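Local coordinates for RING finger protein unkempt homolog (Mus musculus, PDB 5ELH) that binds specific RNA motifs through clustered CCCH zinc fingers and represses translation, controlling the early morphology of cortical neurons, at residues Tyr7-Thr13 with Gln40-Arg44. Residues are numbered along the deposited sequence; the frame is centred on the assembly and turned at random.
Sequences YLKEFRT and QRRRR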
ATOM      1  N   TYR A   7       0.295  -2.971  -8.013  1.00 22.45           N
ATOM      2  CA  TYR A   7       0.363  -4.392  -8.357  1.00 18.91           C
ATOM      3  C   TYR A   7       1.663  -5.033  -7.883  1.00 18.79           C
ATOM      4  O   TYR A   7       1.651  -6.099  -7.256  1.00 20.65           O
ATOM      5  CB  TYR A   7       0.172  -4.604  -9.859  1.00 22.05           C
ATOM      6  CG  TYR A   7      -1.282  -4.735 -10.238  1.00 25.60           C
ATOM      7  CD1 TYR A   7      -2.059  -3.615 -10.472  1.00 28.54           C
ATOM      8  CD2 TYR A   7      -1.891  -5.985 -10.318  1.00 21.98           C
ATOM      9  CE1 TYR A   7      -3.394  -3.730 -10.799  1.00 33.75           C
ATOM     10  CE2 TYR A   7      -3.237  -6.107 -10.644  1.00 23.19           C
ATOM     11  CZ  TYR A   7      -3.978  -4.979 -10.880  1.00 29.60           C
ATOM     12  OH  TYR A   7      -5.314  -5.096 -11.208  1.00 26.61           O
ATOM     13  N   LEU A   8       2.783  -4.381  -8.173  1.00 15.89           N
ATOM     14  CA  LEU A   8       4.090  -4.913  -7.782  1.00 18.78           C
ATOM     15  C   LEU A   8       4.198  -5.161  -6.277  1.00 24.01           C
ATOM     16  O   LEU A   8       4.685  -6.208  -5.838  1.00 23.84           O
ATOM     17  CB  LEU A   8       5.192  -3.956  -8.213  1.00 20.81           C
ATOM     18  CG  LEU A   8       5.459  -3.949  -9.713  1.00 24.42           C
ATOM     19  CD1 LEU A   8       6.229  -2.709 -10.097  1.00 22.27           C
ATOM     20  CD2 LEU A   8       6.206  -5.208 -10.111  1.00 20.11           C
ATOM     21  N   LYS A   9       3.742  -4.191  -5.497  1.00 23.33           N
ATOM     22  CA  LYS A   9       3.892  -4.229  -4.050  1.00 24.43           C
ATOM     23  C   LYS A   9       2.810  -5.064  -3.369  1.00 28.03           C
ATOM     24  O   LYS A   9       3.078  -5.745  -2.380  1.00 30.99           O
ATOM     25  CB  LYS A   9       3.848  -2.799  -3.506  1.00 28.86           C
ATOM     26  CG  LYS A   9       3.904  -2.680  -1.983  1.00 38.13           C
ATOM     27  CD  LYS A   9       3.636  -1.244  -1.541  1.00 45.88           C
ATOM     28  CE  LYS A   9       3.915  -1.041  -0.063  1.00 51.99           C
ATOM     29  NZ  LYS A   9       4.840   0.107   0.160  1.00 55.17           N
ATOM     30  N   GLU A  10       1.595  -5.020  -3.899  1.00 21.31           N
ATOM     31  CA  GLU A  10       0.433  -5.473  -3.136  1.00 31.35           C
ATOM     32  C   GLU A  10      -0.310  -6.685  -3.696  1.00 31.04           C
ATOM     33  O   GLU A  10      -0.913  -7.430  -2.919  1.00 32.48           O
ATOM     34  CB  GLU A  10      -0.553  -4.312  -2.957  1.00 41.75           C
ATOM     35  CG  GLU A  10       0.116  -2.995  -2.577  1.00 53.92           C
ATOM     36  CD  GLU A  10      -0.646  -2.221  -1.516  1.00 64.30           C
ATOM     37  OE1 GLU A  10      -1.892  -2.126  -1.610  1.00 61.85           O
ATOM     38  OE2 GLU A  10       0.010  -1.707  -0.582  1.00 71.57           O
ATOM     39  N   PHE A  11      -0.290  -6.885  -5.015  1.00 22.08           N
ATOM     40  CA  PHE A  11      -1.128  -7.925  -5.624  1.00 19.43           C
ATOM     41  C   PHE A  11      -0.935  -9.303  -4.990  1.00 22.13           C
ATOM     42  O   PHE A  11       0.159  -9.867  -5.000  1.00 22.99           O
ATOM     43  CB  PHE A  11      -0.928  -8.019  -7.137  1.00 24.18           C
ATOM     44  CG  PHE A  11      -1.960  -8.879  -7.833  1.00 23.01           C
ATOM     45  CD1 PHE A  11      -3.294  -8.508  -7.853  1.00 29.19           C
ATOM     46  CD2 PHE A  11      -1.590 -10.058  -8.464  1.00 23.58           C
ATOM     47  CE1 PHE A  11      -4.242  -9.296  -8.494  1.00 28.62           C
ATOM     48  CE2 PHE A  11      -2.526 -10.847  -9.106  1.00 25.66           C
ATOM     49  CZ  PHE A  11      -3.853 -10.472  -9.119  1.00 25.77           C
ATOM     50  N   ARG A  12      -2.021  -9.807  -4.409  1.00 21.33           N
ATOM     51  CA  ARG A  12      -2.080 -11.151  -3.835  1.00 23.61           C
ATOM     52  C   ARG A  12      -1.037 -11.390  -2.754  1.00 21.43           C
ATOM     53  O   ARG A  12      -0.605 -12.527  -2.547  1.00 21.37           O
ATOM     54  CB  ARG A  12      -1.928 -12.198  -4.935  1.00 24.23           C
ATOM     55  CG  ARG A  12      -2.995 -12.123  -5.993  1.00 33.44           C
ATOM     56  CD  ARG A  12      -4.239 -12.871  -5.603  1.00 32.54           C
ATOM     57  NE  ARG A  12      -5.221 -12.830  -6.676  1.00 40.34           N
ATOM     58  CZ  ARG A  12      -5.131 -13.527  -7.804  1.00 35.40           C
ATOM     59  NH1 ARG A  12      -4.098 -14.336  -8.034  1.00 29.49           N
ATOM     60  NH2 ARG A  12      -6.080 -13.410  -8.709  1.00 26.38           N
ATOM     61  N   THR A  13      -0.646 -10.322  -2.065  1.00 22.96           N
ATOM     62  CA  THR A  13       0.345 -10.415  -0.990  1.00 24.60           C
ATOM     63  C   THR A  13      -0.290 -10.565   0.388  1.00 24.82           C
ATOM     64  O   THR A  13       0.357 -11.034   1.314  1.00 23.81           O
ATOM     65  CB  THR A  13       1.239  -9.167  -0.948  1.00 22.01           C
ATOM     66  OG1 THR A  13       0.425  -7.994  -0.815  1.00 20.12           O
ATOM     67  CG2 THR A  13       2.087  -9.082  -2.193  1.00 19.84           C
ATOM     68  N   GLN A  40      -2.218 -19.259  -3.146  1.00 25.28           N
ATOM     69  CA  GLN A  40      -2.356 -18.117  -4.058  1.00 22.43           C
ATOM     70  C   GLN A  40      -1.489 -16.929  -3.659  1.00 25.72           C
ATOM     71  O   GLN A  40      -1.331 -15.977  -4.433  1.00 20.88           O
ATOM     72  CB  GLN A  40      -3.807 -17.662  -4.120  1.00 25.33           C
ATOM     73  CG  GLN A  40      -4.753 -18.708  -4.626  1.00 29.44           C
ATOM     74  CD  GLN A  40      -6.203 -18.307  -4.428  1.00 36.17           C
ATOM     75  OE1 GLN A  40      -6.572 -17.740  -3.399  1.00 24.33           O
ATOM     76  NE2 GLN A  40      -7.033 -18.590  -5.424  1.00 39.61           N
ATOM     77  N   ARG A  41      -0.927 -16.982  -2.457  1.00 17.98           N
ATOM     78  CA  ARG A  41      -0.168 -15.873  -1.916  1.00 21.33           C
ATOM     79  C   ARG A  41       1.137 -15.726  -2.684  1.00 19.01           C
ATOM     80  O   ARG A  41       1.816 -16.714  -2.934  1.00 20.63           O
ATOM     81  CB  ARG A  41       0.122 -16.116  -0.431  1.00 19.14           C
ATOM     82  CG  ARG A  41       1.104 -15.136   0.206  1.00 22.45           C
ATOM     83  CD  ARG A  41       1.335 -15.442   1.684  1.00 26.13           C
ATOM     84  NE  ARG A  41       2.402 -14.615   2.247  1.00 23.57           N
ATOM     85  CZ  ARG A  41       3.691 -14.956   2.290  1.00 25.72           C
ATOM     86  NH1 ARG A  41       4.109 -16.125   1.816  1.00 28.30           N
ATOM     87  NH2 ARG A  41       4.575 -14.119   2.816  1.00 28.29           N
ATOM     88  N   ARG A  42       1.465 -14.501  -3.082  1.00 15.37           N
ATOM     89  CA  ARG A  42       2.803 -14.218  -3.593  1.00 14.29           C
ATOM     90  C   ARG A  42       3.583 -13.325  -2.631  1.00 20.29           C
ATOM     91  O   ARG A  42       3.015 -12.463  -1.951  1.00 20.06           O
ATOM     92  CB  ARG A  42       2.750 -13.594  -4.995  1.00 22.32           C
ATOM     93  CG  ARG A  42       2.004 -12.293  -5.081  1.00 25.24           C
ATOM     94  CD  ARG A  42       2.242 -11.632  -6.435  1.00 25.59           C
ATOM     95  NE  ARG A  42       3.516 -10.923  -6.495  1.00 19.56           N
ATOM     96  CZ  ARG A  42       3.673  -9.617  -6.284  1.00 20.24           C
ATOM     97  NH1 ARG A  42       2.636  -8.841  -5.981  1.00 23.59           N
ATOM     98  NH2 ARG A  42       4.876  -9.081  -6.390  1.00 24.58           N
ATOM     99  N   ARG A  43       4.888 -13.575  -2.545  1.00 15.49           N
ATOM    100  CA  ARG A  43       5.810 -12.666  -1.888  1.00 18.71           C
ATOM    101  C   ARG A  43       6.170 -11.529  -2.837  1.00 12.52           C
ATOM    102  O   ARG A  43       6.464 -11.763  -4.003  1.00 16.16           O
ATOM    103  CB  ARG A  43       7.109 -13.389  -1.537  1.00 14.32           C
ATOM    104  CG  ARG A  43       6.956 -14.596  -0.635  1.00 18.96           C
ATOM    105  CD  ARG A  43       8.260 -15.357  -0.584  1.00 15.62           C
ATOM    106  NE  ARG A  43       8.568 -16.015  -1.851  1.00 17.06           N
ATOM    107  CZ  ARG A  43       9.768 -16.476  -2.190  1.00 17.18           C
ATOM    108  NH1 ARG A  43      10.799 -16.361  -1.355  1.00 20.31           N
ATOM    109  NH2 ARG A  43       9.942 -17.061  -3.365  1.00 18.72           N
ATOM    110  N   ARG A  44       6.156 -10.306  -2.322  1.00 17.38           N
ATOM    111  CA  ARG A  44       6.629  -9.146  -3.065  1.00 12.57           C
ATOM    112  C   ARG A  44       8.086  -9.373  -3.450  1.00 18.02           C
ATOM    113  O   ARG A  44       8.882  -9.775  -2.604  1.00 14.62           O
ATOM    114  CB  ARG A  44       6.518  -7.905  -2.183  1.00 13.92           C
ATOM    115  CG  ARG A  44       6.871  -6.617  -2.886  1.00 23.87           C
ATOM    116  CD  ARG A  44       6.882  -5.421  -1.937  1.00 31.68           C
ATOM    117  NE  ARG A  44       7.217  -4.191  -2.662  1.00 42.17           N
ATOM    118  CZ  ARG A  44       7.382  -2.996  -2.102  1.00 48.31           C
ATOM    119  NH1 ARG A  44       7.250  -2.848  -0.791  1.00 51.62           N
ATOM    120  NH2 ARG A  44       7.681  -1.945  -2.861  1.00 51.14           N
TER
HETATM  121  O   HOH W   1       8.004  -5.110  -5.870  1.00 26.04           O
HETATM  122  O   HOH W   2      -1.691 -16.053  -6.980  1.00 20.99           O
HETATM  123  O   HOH W   3       3.136 -11.828   0.597  1.00 20.65           O
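Arg12 and Arg42 join the two backbones by one hydrogen bond, Arg42 N to Arg12 O (2.9 Å), where 40-44 passes alongside the turn that ends helix 3-10. Beside it Thr13 CA approaches Arg42 O as a CA-H...O contact, and water 3 donates to both Thr13 O and Arg42 O. The Arg42 side chain reaches the carbonyls at the C-terminal end of the helix: CG sits between its backbone N and carbonyl carbon (chi1 60°), and a bend at chi3 brings the guanidinium edge to the carbonyls of Leu8 and Phe11. NH2 donates to Leu8 O (2.9 Å, 163° at the hydrogen) exactly in the guanidinium plane, while NH1 meets a lone pair of Phe11 O at 2.9 Å and adds weak bonds to Tyr7 O and Leu8 O. The helix-end carbonyls would favour this positive charge. A leucine in its place removes these donors, which would probably leave the Leu8 and Phe11 carbonyls without their charged partner and the turn less firmly fixed. Arg44 runs out extended and rests one guanidinium face on the Lys9 CG methylene (3.5 Å from CZ), although Arg44 NH1 and Lys9 NZ are like charges 3.9 Å apart; Lys9 NZ bonds Tyr5 OH. Both segments belong to Unkempt zinc finger domain 1; Arg12 NE bonds the backbone O of Cys32, a ligand of its zinc ion, and Thr87 and Glu88 of helix 87-90 pack against Arg42.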